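Local coordinates for protein beta-galactoside-binding lectin (Gallus gallus, PDB 1QMJ) that binds beta-galactosides as a homodimeric galectin and may take part in regulating differentiation, at residues A[20-25]-A[76-81]; A[27-32]-A[46-51]; A[59-64]-A[108-113]; A[33-38]-A[114-119]. All coordinates share one frame; numbering follows the deposited sequence.

All four contacts lie in one galectin beta-sandwich. Contacts 1 and 2 touch at one end of the sandwich, where Ile22 and Phe76 meet Phe48; contacts 3 and 4 touch at the other, through Met112 against Lys35. Contacts 2 and 4 lie on one sheet, pairing strand 29-33 with 39-47 and the end of 29-33 with 117-122, and in both one carbonyl grips two successive amides. Contact 4 buries the largest area and has the fewest exposed residues, one of ten; contact 1 is the most open, four of nine, and leans on one isoleucine, a lysine ammonium and backbone atoms. Contact 3 lacks backbone pairing and relies on arginine, serine and leucine side chains beside the predicted galactoside site.

Contact 1 (A[20-25]-A[76-81]); sequences GKILSD and FPFQQG
Ile22 meets Phe78 and Gln79 in the packed half of this contact, where the end of strand 16-22 lies against the loop before strand 83-90. Ile22 CD1 is 3.5 Å from Gln79 O and 4.1 Å from Phe78 CD1, and the Ile22 and Phe78 side chains cross at about a right angle. With chi1 -55° and CD1 extended beyond it (chi2 166°), the isoleucine reaches both partners, while CG2 rests near Gln80 CA. Phe78 continues inward onto Phe44, Pro46 and Val57, and Ile22 also touches Phe48 and Phe124, so this side merges with the hydrophobic interior.

The other side is looser and faces solvent. Gln80 lays its CB 3.4 Å from Leu23 O, and Ser24 OG approaches Gly81 CA at 3.7 Å. Lys21, bent at chi2 and chi4, brings NZ to Gly81 O in a 3.3 Å hydrogen bond, the ammonium standing above the carbonyl plane.

The strand end is thus joined to the 76-81 loop by apolar burial on one side and by polar contacts on the other, which suggests that cohesion rests mainly on the buried isoleucine, with the solvent-facing polar bonds adding less.

Contact 2 (A[27-32]-A[46-51]); sequences KGFSVN and PRFDCH
The Phe29 ring has Pro46 over one face and the Phe48 ring near its edge. Pro46 CG makes a CH-pi contact displaced toward the rim of Phe29, although the model sets the two too close for the exact spacing to be trusted, and Phe48 CE2 comes within 4.4 Å of Phe29 CE1. Phe29 also stacks with Phe124. Its CG occupies the crowded position between the backbone N and the carbonyl carbon (chi1 65°), which brings the ring over the proline. The edge of the Phe48 ring meets the backbone of Gly28, with Phe48 CD2 3.8 Å from Gly28 CA, and the ring of Phe76 packs edge-to-face with Phe48.

Backbone bonds join the two segments. Phe29 N donates to Pro46 O at 3.2 Å. Lys27 O takes two amides from the same face of its plane, Phe48 N at 3.0 Å and the straighter Asp49 N at 3.1 Å, which ties the corner at residues 48-49 to the start of the hairpin. The Arg47 CB leaves the contact, and its guanidinium forms a salt bridge with Asp53.

Gly28 and Arg47 form a single bridge at the mouth of the antiparallel hairpin made by strands 29-33 and 39-47. These strands belong to the galectin sheet that includes the predicted galactoside-site strand 71-73, and Arg47 has a long, weak ion pair with Glu70 of that site.

Contact 3 (A[59-64]-A[108-113]); sequences CNSKED and NRLGME
Arg109 and Ser61 join two parts of the galectin beta-sandwich: the type I beta turn from Asn108 to Gly111, which follows strand 103-107, and the end of strand 56-63. No backbone atoms pair across the contact; the nearest CA atoms, those of Ser61 and Arg109, are 7.4 Å apart, and side chains bridge the distance.

The polar part centres on the guanidinium. Extended from CG to NE, the Arg109 chain brings NH1 to the strand, where it donates to Ser61 OG over 2.9 Å, the hydroxyl oxygen tilted 19° from the guanidinium plane. A second, weak bond runs from Arg109 NH1 to Asn60 OD1, with the amide and guanidinium planes 83° apart, close to perpendicular. Asn60 OD1 also takes Ser61 N at 2.7 Å, which fixes the amide. Arg109 NH2 donates to Glu69 O, and Asn60 ND2 donates to Gly68 O, both in the predicted galactoside-binding segment. The arginine and asparagine therefore link the turn and strand to the backbone of that segment, which may help to position it.

The apolar part belongs to Leu110. Leu110 CD1 rests 4.1 Å from Ser61 CB, and Leu110 CD2 lies 3.6 Å from Lys62 O; the leucine also touches Thr39 of the adjoining strand. Glu63 extends its side chain past CD1 at the exposed rim.

Bonds within 108-113 steady the turn. Gly111 N returns to Asn108 O, and the Asn108 amide closes the loop beyond it, Asn108 ND2 donating in its own plane to a lone pair of Met112 O at 2.8 Å.

Contact 4 (A[33-38]-A[114-119]); sequences VGKDSS and KIQYLA
A classic beta bulge shapes this antiparallel junction of the galectin sheet: Gln116 and Tyr117 both face Gly34, whose carbonyl oxygen accepts from both amides. Gln116 N lies 3.0 Å from Gly34 O and approaches almost in line with the carbonyl, whereas Tyr117 N stands above the carbonyl plane. Gly34 N returns a bond to Tyr117 O, completing the hydrogen-bonded pair. At the neighbouring non-hydrogen-bonded pair, Val33 and Leu118 point the same way, and Val33 CG1 is pressed to 3.4 Å from Leu118 CD1; Ile115 CD1 packs on Val33 CB at 3.8 Å.

The Tyr117 side chain takes the other face of the sheet. With CG anti to the backbone N (chi1 175°), one face of its ring is covered by the 36-37 backbone, Asp36 C and Ser37 N lying over its centre. An Asx turn, Asp36 OD1 accepting from Ser38 N, shapes this stretch. Lys35, bent at chi2, sends NZ back to Lys114 O at 3.0 Å, with a weak second bond to Gln116 OE1.

Val33 meets Ile88 and Ile115 meets Phe90, both on strand 83-90 of the opposing sheet, while Tyr117 touches Leu40 on strand 39-47 and Val4 and Thr6 on strand 4-6.

Contact 1 (A[20-25]-A[76-81])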
loop_
_atom_site.group_PDB
_atom_site.type_symbol
_atom_site.label_atom_id
_atom_site.label_comp_id
_atom_site.label_asym_id
_atom_site.label_seq_id
_atom_site.Cartn_x
_atom_site.Cartn_y
_atom_site.Cartn_z
ATOM N N GLY A 20 -8.656 -4.572 7.265
ATOM C CA GLY A 20 -7.780 -5.244 8.225
ATOM C C GLY A 20 -8.581 -5.824 9.377
ATOM O O GLY A 20 -9.818 -5.879 9.337
ATOM N N LYS A 21 -7.835 -6.239 10.370
ATOM C CA LYS A 21 -8.392 -6.836 11.574
ATOM C C LYS A 21 -7.767 -6.212 12.814
ATOM O O LYS A 21 -6.539 -6.091 12.921
ATOM C CB LYS A 21 -8.103 -8.342 11.587
ATOM C CG LYS A 21 -8.632 -9.045 12.841
ATOM C CD LYS A 21 -7.638 -10.046 13.432
ATOM C CE LYS A 21 -8.125 -10.668 14.743
ATOM N NZ LYS A 21 -9.377 -11.421 14.591
ATOM N N ILE A 22 -8.642 -5.827 13.717
ATOM C CA ILE A 22 -8.240 -5.252 14.997
ATOM C C ILE A 22 -7.823 -6.417 15.895
ATOM O O ILE A 22 -8.568 -7.391 16.051
ATOM C CB ILE A 22 -9.416 -4.488 15.627
ATOM C CG1 ILE A 22 -10.002 -3.407 14.711
ATOM C CG2 ILE A 22 -9.036 -3.766 16.922
ATOM C CD1 ILE A 22 -11.359 -2.883 15.195
ATOM N N LEU A 23 -6.639 -6.306 16.468
ATOM C CA LEU A 23 -6.096 -7.363 17.353
ATOM C C LEU A 23 -7.017 -7.554 18.569
ATOM O O LEU A 23 -7.642 -6.604 19.053
ATOM C CB LEU A 23 -4.701 -6.986 17.834
ATOM C CG LEU A 23 -3.696 -6.829 16.691
ATOM C CD1 LEU A 23 -2.246 -6.836 17.172
ATOM C CD2 LEU A 23 -3.791 -7.943 15.642
ATOM N N SER A 24 -7.066 -8.794 19.022
ATOM C CA SER A 24 -7.916 -9.217 20.158
ATOM C C SER A 24 -7.411 -8.686 21.519
ATOM O O SER A 24 -7.811 -9.175 22.585
ATOM C CB SER A 24 -7.956 -10.741 20.238
ATOM O OG SER A 24 -8.638 -11.264 19.108
ATOM N N ASP A 25 -6.547 -7.697 21.465
ATOM C CA ASP A 25 -5.982 -7.071 22.684
ATOM C C ASP A 25 -5.449 -5.691 22.338
ATOM O O ASP A 25 -4.491 -5.200 22.951
ATOM C CB ASP A 25 -4.843 -7.923 23.239
ATOM C CG ASP A 25 -3.950 -8.499 22.145
ATOM O OD1 ASP A 25 -4.371 -9.483 21.426
ATOM O OD2 ASP A 25 -2.778 -8.001 21.942
ATOM N N PHE A 76 -18.241 4.922 18.962
ATOM C CA PHE A 76 -17.106 3.983 18.939
ATOM C C PHE A 76 -17.591 2.620 18.420
ATOM O O PHE A 76 -17.729 1.660 19.196
ATOM C CB PHE A 76 -16.527 3.825 20.345
ATOM C CG PHE A 76 -15.151 3.158 20.344
ATOM C CD1 PHE A 76 -14.024 3.870 19.911
ATOM C CD2 PHE A 76 -15.018 1.836 20.778
ATOM C CE1 PHE A 76 -12.765 3.257 19.912
ATOM C CE2 PHE A 76 -13.760 1.222 20.779
ATOM C CZ PHE A 76 -12.634 1.932 20.345
ATOM N N PRO A 77 -17.893 2.523 17.111
ATOM C CA PRO A 77 -18.348 1.281 16.472
ATOM C C PRO A 77 -17.276 0.198 16.374
ATOM O O PRO A 77 -17.343 -0.650 15.433
ATOM C CB PRO A 77 -18.668 1.676 15.057
ATOM C CG PRO A 77 -18.325 3.151 14.899
ATOM C CD PRO A 77 -17.795 3.670 16.200
ATOM N N PHE A 78 -16.304 0.171 17.266
ATOM C CA PHE A 78 -15.223 -0.851 17.155
ATOM C C PHE A 78 -15.122 -1.761 18.386
ATOM O O PHE A 78 -15.439 -1.360 19.510
ATOM C CB PHE A 78 -13.857 -0.175 16.984
ATOM C CG PHE A 78 -13.802 0.822 15.815
ATOM C CD1 PHE A 78 -13.685 0.360 14.496
ATOM C CD2 PHE A 78 -13.866 2.199 16.067
ATOM C CE1 PHE A 78 -13.631 1.275 13.433
ATOM C CE2 PHE A 78 -13.812 3.112 15.005
ATOM C CZ PHE A 78 -13.695 2.650 13.689
ATOM N N GLN A 79 -14.669 -2.972 18.099
ATOM C CA GLN A 79 -14.453 -4.031 19.097
ATOM C C GLN A 79 -13.195 -4.812 18.706
ATOM O O GLN A 79 -12.902 -4.994 17.517
ATOM C CB GLN A 79 -15.659 -4.977 19.137
ATOM C CG GLN A 79 -16.935 -4.300 19.647
ATOM C CD GLN A 79 -18.150 -5.233 19.660
ATOM O OE1 GLN A 79 -18.274 -6.097 18.793
ATOM N NE2 GLN A 79 -19.066 -5.109 20.603
ATOM N N GLN A 80 -12.474 -5.254 19.715
ATOM C CA GLN A 80 -11.229 -6.018 19.517
ATOM C C GLN A 80 -11.532 -7.366 18.844
ATOM O O GLN A 80 -12.503 -8.050 19.199
ATOM C CB GLN A 80 -10.549 -6.288 20.861
ATOM C CG GLN A 80 -10.094 -5.016 21.580
ATOM C CD GLN A 80 -9.767 -5.258 23.055
ATOM O OE1 GLN A 80 -8.799 -4.700 23.571
ATOM N NE2 GLN A 80 -10.525 -6.066 23.772
ATOM N N GLY A 81 -10.674 -7.699 17.885
ATOM C CA GLY A 81 -10.762 -8.958 17.109
ATOM C C GLY A 81 -11.737 -8.802 15.942
ATOM O O GLY A 81 -12.110 -9.782 15.278
#

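Contact 2 (A[27-32]-A[46-51])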
loop_
_atom_site.group_PDB
_atom_site.type_symbol
_atom_site.label_atom_id
_atom_site.label_comp_id
_atom_site.label_asym_id
_atom_site.label_seq_id
_atom_site.Cartn_x
_atom_site.Cartn_y
_atom_site.Cartn_z
ATOM N N LYS A 27 -4.927 -1.908 22.003
ATOM C CA LYS A 27 -4.913 -0.738 22.884
ATOM C C LYS A 27 -5.617 0.376 22.136
ATOM O O LYS A 27 -6.273 1.238 22.738
ATOM C CB LYS A 27 -3.479 -0.292 23.162
ATOM C CG LYS A 27 -2.762 -1.048 24.272
ATOM C CD LYS A 27 -1.395 -0.421 24.561
ATOM C CE LYS A 27 -0.667 -1.024 25.753
ATOM N NZ LYS A 27 0.584 -0.314 26.063
ATOM N N GLY A 28 -5.415 0.261 20.839
ATOM C CA GLY A 28 -5.942 1.162 19.827
ATOM C C GLY A 28 -5.023 1.105 18.606
ATOM O O GLY A 28 -3.962 0.465 18.630
ATOM N N PHE A 29 -5.456 1.766 17.572
ATOM C CA PHE A 29 -4.704 1.861 16.319
ATOM C C PHE A 29 -4.987 3.223 15.722
ATOM O O PHE A 29 -5.862 3.956 16.205
ATOM C CB PHE A 29 -5.112 0.746 15.344
ATOM C CG PHE A 29 -6.559 0.836 14.874
ATOM C CD1 PHE A 29 -7.576 0.291 15.660
ATOM C CD2 PHE A 29 -6.863 1.460 13.658
ATOM C CE1 PHE A 29 -8.905 0.371 15.231
ATOM C CE2 PHE A 29 -8.192 1.539 13.228
ATOM C CZ PHE A 29 -9.213 0.994 14.016
ATOM N N SER A 30 -4.245 3.539 14.692
ATOM C CA SER A 30 -4.381 4.826 14.014
ATOM C C SER A 30 -4.173 4.675 12.509
ATOM O O SER A 30 -3.463 3.767 12.053
ATOM C CB SER A 30 -3.340 5.808 14.558
ATOM O OG SER A 30 -3.555 6.025 15.946
ATOM N N VAL A 31 -4.815 5.587 11.804
ATOM C CA VAL A 31 -4.770 5.669 10.335
ATOM C C VAL A 31 -4.545 7.127 9.933
ATOM O O VAL A 31 -5.474 7.949 9.963
ATOM C CB VAL A 31 -6.090 5.172 9.746
ATOM C CG1 VAL A 31 -6.179 5.374 8.233
ATOM C CG2 VAL A 31 -6.324 3.680 9.982
ATOM N N ASN A 32 -3.308 7.406 9.566
ATOM C CA ASN A 32 -2.881 8.761 9.181
ATOM C C ASN A 32 -2.733 8.930 7.663
ATOM O O ASN A 32 -2.172 8.059 6.979
ATOM C CB ASN A 32 -1.521 9.080 9.804
ATOM C CG ASN A 32 -1.386 8.578 11.241
ATOM O OD1 ASN A 32 -2.247 8.858 12.072
ATOM N ND2 ASN A 32 -0.345 7.844 11.589
ATOM N N PRO A 46 -8.824 5.393 16.892
ATOM C CA PRO A 46 -9.729 4.731 17.834
ATOM C C PRO A 46 -8.905 4.152 19.004
ATOM O O PRO A 46 -7.901 3.402 18.757
ATOM C CB PRO A 46 -10.375 3.641 17.006
ATOM C CG PRO A 46 -9.792 3.716 15.595
ATOM C CD PRO A 46 -8.793 4.832 15.538
ATOM N N ARG A 47 -9.320 4.489 20.228
ATOM C CA ARG A 47 -8.633 4.035 21.471
ATOM C C ARG A 47 -9.540 3.194 22.363
ATOM O O ARG A 47 -10.574 3.664 22.850
ATOM C CB ARG A 47 -8.202 5.223 22.316
ATOM C CG ARG A 47 -7.376 6.232 21.554
ATOM C CD ARG A 47 -6.814 7.312 22.456
ATOM N NE ARG A 47 -6.123 8.354 21.713
ATOM C CZ ARG A 47 -5.315 9.244 22.273
ATOM N NH1 ARG A 47 -5.089 9.227 23.594
ATOM N NH2 ARG A 47 -4.680 10.200 21.589
ATOM N N PHE A 48 -9.129 1.964 22.569
ATOM C CA PHE A 48 -9.875 1.033 23.422
ATOM C C PHE A 48 -9.554 1.360 24.879
ATOM O O PHE A 48 -10.453 1.579 25.698
ATOM C CB PHE A 48 -9.479 -0.396 23.076
ATOM C CG PHE A 48 -10.004 -0.795 21.700
ATOM C CD1 PHE A 48 -11.334 -1.204 21.555
ATOM C CD2 PHE A 48 -9.158 -0.744 20.587
ATOM C CE1 PHE A 48 -11.821 -1.560 20.294
ATOM C CE2 PHE A 48 -9.645 -1.101 19.325
ATOM C CZ PHE A 48 -10.978 -1.508 19.177
ATOM N N ASP A 49 -8.275 1.385 25.136
ATOM C CA ASP A 49 -7.714 1.709 26.449
ATOM C C ASP A 49 -6.283 2.156 26.234
ATOM O O ASP A 49 -5.340 1.367 26.378
ATOM C CB ASP A 49 -7.754 0.496 27.371
ATOM C CG ASP A 49 -7.639 0.881 28.850
ATOM O OD1 ASP A 49 -7.049 1.979 29.186
ATOM O OD2 ASP A 49 -8.132 0.110 29.759
ATOM N N CYS A 50 -6.184 3.416 25.889
ATOM C CA CYS A 50 -4.911 4.055 25.594
ATOM C C CYS A 50 -4.902 5.499 26.103
ATOM O O CYS A 50 -5.812 6.284 25.810
ATOM C CB CYS A 50 -4.709 4.058 24.074
ATOM S SG CYS A 50 -2.936 4.244 23.557
ATOM N N HIS A 51 -3.864 5.790 26.855
ATOM C CA HIS A 51 -3.625 7.123 27.434
ATOM C C HIS A 51 -4.829 7.634 28.242
ATOM O O HIS A 51 -5.226 8.803 28.129
ATOM C CB HIS A 51 -3.347 8.128 26.320
ATOM C CG HIS A 51 -2.112 7.766 25.498
ATOM N ND1 HIS A 51 -0.970 7.233 26.088
ATOM C CD2 HIS A 51 -1.847 7.857 24.169
ATOM C CE1 HIS A 51 -0.078 7.023 25.137
ATOM N NE2 HIS A 51 -0.585 7.390 23.988
#

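Contact 3 (A[59-64]-A[108-113])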
loop_
_atom_site.group_PDB
_atom_site.type_symbol
_atom_site.label_atom_id
_atom_site.label_comp_id
_atom_site.label_asym_id
_atom_site.label_seq_id
_atom_site.Cartn_x
_atom_site.Cartn_y
_atom_site.Cartn_z
ATOM N N CYS A 59 -9.633 12.266 16.817
ATOM C CA CYS A 59 -9.286 12.808 15.501
ATOM C C CYS A 59 -8.449 14.054 15.713
ATOM O O CYS A 59 -8.702 14.842 16.630
ATOM C CB CYS A 59 -10.552 13.166 14.719
ATOM S SG CYS A 59 -11.535 11.676 14.196
ATOM N N ASN A 60 -7.465 14.218 14.869
ATOM C CA ASN A 60 -6.567 15.363 14.969
ATOM C C ASN A 60 -5.745 15.521 13.704
ATOM O O ASN A 60 -5.616 14.589 12.902
ATOM C CB ASN A 60 -5.608 15.148 16.147
ATOM C CG ASN A 60 -5.100 16.448 16.767
ATOM O OD1 ASN A 60 -5.275 17.515 16.184
ATOM N ND2 ASN A 60 -4.473 16.422 17.929
ATOM N N SER A 61 -5.221 16.711 13.571
ATOM C CA SER A 61 -4.359 17.070 12.458
ATOM C C SER A 61 -2.967 17.301 13.026
ATOM O O SER A 61 -2.775 17.323 14.249
ATOM C CB SER A 61 -4.875 18.335 11.754
ATOM O OG SER A 61 -5.096 19.373 12.696
ATOM N N LYS A 62 -2.040 17.461 12.137
ATOM C CA LYS A 62 -0.642 17.691 12.488
ATOM C C LYS A 62 -0.004 18.504 11.384
ATOM O O LYS A 62 -0.144 18.185 10.200
ATOM C CB LYS A 62 0.070 16.345 12.637
ATOM C CG LYS A 62 1.381 16.428 13.420
ATOM C CD LYS A 62 2.070 15.069 13.553
ATOM C CE LYS A 62 3.121 15.032 14.661
ATOM N NZ LYS A 62 3.656 13.683 14.896
ATOM N N GLU A 63 0.679 19.540 11.788
ATOM C CA GLU A 63 1.345 20.435 10.846
ATOM C C GLU A 63 2.701 20.847 11.380
ATOM O O GLU A 63 2.815 21.410 12.477
ATOM C CB GLU A 63 0.495 21.682 10.634
ATOM C CG GLU A 63 1.071 22.623 9.579
ATOM C CD GLU A 63 0.272 23.917 9.442
ATOM O OE1 GLU A 63 -0.713 24.152 10.241
ATOM O OE2 GLU A 63 0.581 24.771 8.529
ATOM N N ASP A 64 3.696 20.555 10.587
ATOM C CA ASP A 64 5.074 20.874 10.924
ATOM C C ASP A 64 5.464 20.159 12.225
ATOM O O ASP A 64 6.171 20.718 13.072
ATOM C CB ASP A 64 5.217 22.384 11.107
ATOM C CG ASP A 64 6.648 22.883 10.905
ATOM O OD1 ASP A 64 7.478 22.198 10.194
ATOM O OD2 ASP A 64 7.025 23.991 11.446
ATOM N N ASN A 108 -11.101 19.848 7.133
ATOM C CA ASN A 108 -9.835 19.869 6.417
ATOM C C ASN A 108 -9.167 21.173 6.852
ATOM O O ASN A 108 -9.192 22.180 6.135
ATOM C CB ASN A 108 -10.086 19.855 4.900
ATOM C CG ASN A 108 -8.802 19.742 4.079
ATOM O OD1 ASN A 108 -7.694 19.949 4.588
ATOM N ND2 ASN A 108 -8.952 19.421 2.799
ATOM N N ARG A 109 -8.595 21.148 8.052
ATOM C CA ARG A 109 -7.942 22.314 8.631
ATOM C C ARG A 109 -6.792 22.850 7.779
ATOM O O ARG A 109 -6.653 24.062 7.594
ATOM C CB ARG A 109 -7.419 21.987 10.036
ATOM C CG ARG A 109 -8.470 21.582 11.063
ATOM C CD ARG A 109 -7.780 21.263 12.384
ATOM N NE ARG A 109 -8.707 20.911 13.456
ATOM C CZ ARG A 109 -8.361 20.264 14.569
ATOM N NH1 ARG A 109 -7.106 19.882 14.768
ATOM N NH2 ARG A 109 -9.270 20.025 15.505
ATOM N N LEU A 110 -5.967 21.943 7.269
ATOM C CA LEU A 110 -4.807 22.319 6.473
ATOM C C LEU A 110 -5.114 22.762 5.044
ATOM O O LEU A 110 -4.216 23.213 4.334
ATOM C CB LEU A 110 -3.784 21.178 6.476
ATOM C CG LEU A 110 -2.880 21.002 7.706
ATOM C CD1 LEU A 110 -3.659 21.098 8.995
ATOM C CD2 LEU A 110 -2.175 19.667 7.630
ATOM N N GLY A 111 -6.371 22.628 4.625
ATOM C CA GLY A 111 -6.754 23.021 3.276
ATOM C C GLY A 111 -6.025 22.220 2.206
ATOM O O GLY A 111 -5.850 22.665 1.064
ATOM N N MET A 112 -5.607 21.019 2.585
ATOM C CA MET A 112 -4.888 20.127 1.692
ATOM C C MET A 112 -5.808 19.730 0.528
ATOM O O MET A 112 -7.018 19.578 0.714
ATOM C CB MET A 112 -4.443 18.898 2.483
ATOM C CG MET A 112 -3.174 18.254 1.997
ATOM S SD MET A 112 -2.640 16.984 3.147
ATOM C CE MET A 112 -2.051 17.959 4.488
ATOM N N GLU A 113 -5.237 19.597 -0.669
ATOM C CA GLU A 113 -6.018 19.229 -1.855
ATOM C C GLU A 113 -5.727 17.850 -2.450
ATOM O O GLU A 113 -6.328 17.461 -3.454
ATOM C CB GLU A 113 -5.920 20.309 -2.940
ATOM C CG GLU A 113 -4.521 20.872 -3.177
ATOM C CD GLU A 113 -4.326 22.237 -2.533
ATOM O OE1 GLU A 113 -4.984 23.204 -2.985
ATOM O OE2 GLU A 113 -3.522 22.343 -1.578
#

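Contact 4 (A[33-38]-A[114-119])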
loop_
_atom_site.group_PDB
_atom_site.type_symbol
_atom_site.label_atom_id
_atom_site.label_comp_id
_atom_site.label_asym_id
_atom_site.label_seq_id
_atom_site.Cartn_x
_atom_site.Cartn_y
_atom_site.Cartn_z
ATOM N N VAL A 33 -3.257 10.075 7.227
ATOM C CA VAL A 33 -3.226 10.538 5.820
ATOM C C VAL A 33 -2.804 12.013 5.807
ATOM O O VAL A 33 -3.181 12.794 6.691
ATOM C CB VAL A 33 -4.610 10.417 5.155
ATOM C CG1 VAL A 33 -5.076 8.972 4.979
ATOM C CG2 VAL A 33 -5.724 11.113 5.940
ATOM N N GLY A 34 -2.024 12.378 4.806
ATOM C CA GLY A 34 -1.540 13.767 4.666
ATOM C C GLY A 34 -0.480 13.874 3.566
ATOM O O GLY A 34 -0.567 13.203 2.529
ATOM N N LYS A 35 0.495 14.733 3.844
ATOM C CA LYS A 35 1.623 15.001 2.930
ATOM C C LYS A 35 2.810 14.108 3.301
ATOM O O LYS A 35 3.444 13.497 2.433
ATOM C CB LYS A 35 2.038 16.468 3.033
ATOM C CG LYS A 35 1.111 17.401 2.253
ATOM C CD LYS A 35 0.867 16.938 0.814
ATOM C CE LYS A 35 -0.178 17.784 0.083
ATOM N NZ LYS A 35 -0.547 17.232 -1.229
ATOM N N ASP A 36 3.070 14.069 4.588
ATOM C CA ASP A 36 4.142 13.247 5.169
ATOM C C ASP A 36 3.840 13.045 6.659
ATOM O O ASP A 36 2.803 13.490 7.165
ATOM C CB ASP A 36 5.521 13.902 4.975
ATOM C CG ASP A 36 5.566 15.383 5.321
ATOM O OD1 ASP A 36 5.159 15.786 6.472
ATOM O OD2 ASP A 36 6.019 16.231 4.457
ATOM N N SER A 37 4.752 12.381 7.327
ATOM C CA SER A 37 4.608 12.046 8.758
ATOM C C SER A 37 4.516 13.287 9.673
ATOM O O SER A 37 4.016 13.211 10.803
ATOM C CB SER A 37 5.800 11.214 9.238
ATOM O OG SER A 37 7.004 11.722 8.690
ATOM N N SER A 38 4.988 14.422 9.195
ATOM C CA SER A 38 4.971 15.665 10.005
ATOM C C SER A 38 3.725 16.517 9.721
ATOM O O SER A 38 3.328 17.366 10.532
ATOM C CB SER A 38 6.204 16.513 9.706
ATOM O OG SER A 38 7.379 15.795 10.054
ATOM N N LYS A 114 -4.800 17.117 -1.844
ATOM C CA LYS A 114 -4.478 15.774 -2.310
ATOM C C LYS A 114 -3.719 15.048 -1.217
ATOM O O LYS A 114 -3.027 15.680 -0.417
ATOM C CB LYS A 114 -3.644 15.810 -3.601
ATOM C CG LYS A 114 -2.137 15.766 -3.393
ATOM C CD LYS A 114 -1.374 15.679 -4.703
ATOM C CE LYS A 114 -1.466 16.979 -5.490
ATOM N NZ LYS A 114 -0.632 16.935 -6.728
ATOM N N ILE A 115 -3.890 13.733 -1.153
ATOM C CA ILE A 115 -3.198 12.913 -0.167
ATOM C C ILE A 115 -2.052 12.181 -0.852
ATOM O O ILE A 115 -2.246 11.535 -1.880
ATOM C CB ILE A 115 -4.152 11.889 0.497
ATOM C CG1 ILE A 115 -5.074 12.606 1.489
ATOM C CG2 ILE A 115 -3.358 10.783 1.200
ATOM C CD1 ILE A 115 -6.246 11.768 1.981
ATOM N N GLN A 116 -0.859 12.289 -0.284
ATOM C CA GLN A 116 0.304 11.630 -0.850
ATOM C C GLN A 116 0.923 10.663 0.142
ATOM O O GLN A 116 1.847 9.927 -0.196
ATOM C CB GLN A 116 1.348 12.667 -1.237
ATOM C CG GLN A 116 0.818 13.777 -2.110
ATOM C CD GLN A 116 1.876 14.809 -2.424
ATOM O OE1 GLN A 116 2.322 15.544 -1.543
ATOM N NE2 GLN A 116 2.295 14.862 -3.681
ATOM N N TYR A 117 0.396 10.658 1.360
ATOM C CA TYR A 117 0.928 9.819 2.421
ATOM C C TYR A 117 -0.193 9.128 3.187
ATOM O O TYR A 117 -1.215 9.745 3.487
ATOM C CB TYR A 117 1.748 10.709 3.367
ATOM C CG TYR A 117 2.293 10.039 4.610
ATOM C CD1 TYR A 117 1.534 9.978 5.786
ATOM C CD2 TYR A 117 3.579 9.503 4.625
ATOM C CE1 TYR A 117 2.050 9.397 6.944
ATOM C CE2 TYR A 117 4.104 8.919 5.774
ATOM C CZ TYR A 117 3.338 8.871 6.927
ATOM O OH TYR A 117 3.862 8.287 8.059
ATOM N N LEU A 118 0.018 7.852 3.501
ATOM C CA LEU A 118 -0.938 7.042 4.252
ATOM C C LEU A 118 -0.109 6.122 5.129
ATOM O O LEU A 118 0.868 5.549 4.668
ATOM C CB LEU A 118 -1.810 6.204 3.299
ATOM C CG LEU A 118 -2.793 5.153 3.857
ATOM C CD1 LEU A 118 -3.873 5.798 4.698
ATOM C CD2 LEU A 118 -3.445 4.393 2.720
ATOM N N ALA A 119 -0.459 6.016 6.402
ATOM C CA ALA A 119 0.257 5.131 7.307
ATOM C C ALA A 119 -0.713 4.512 8.296
ATOM O O ALA A 119 -1.633 5.176 8.773
ATOM C CB ALA A 119 1.343 5.885 8.040
#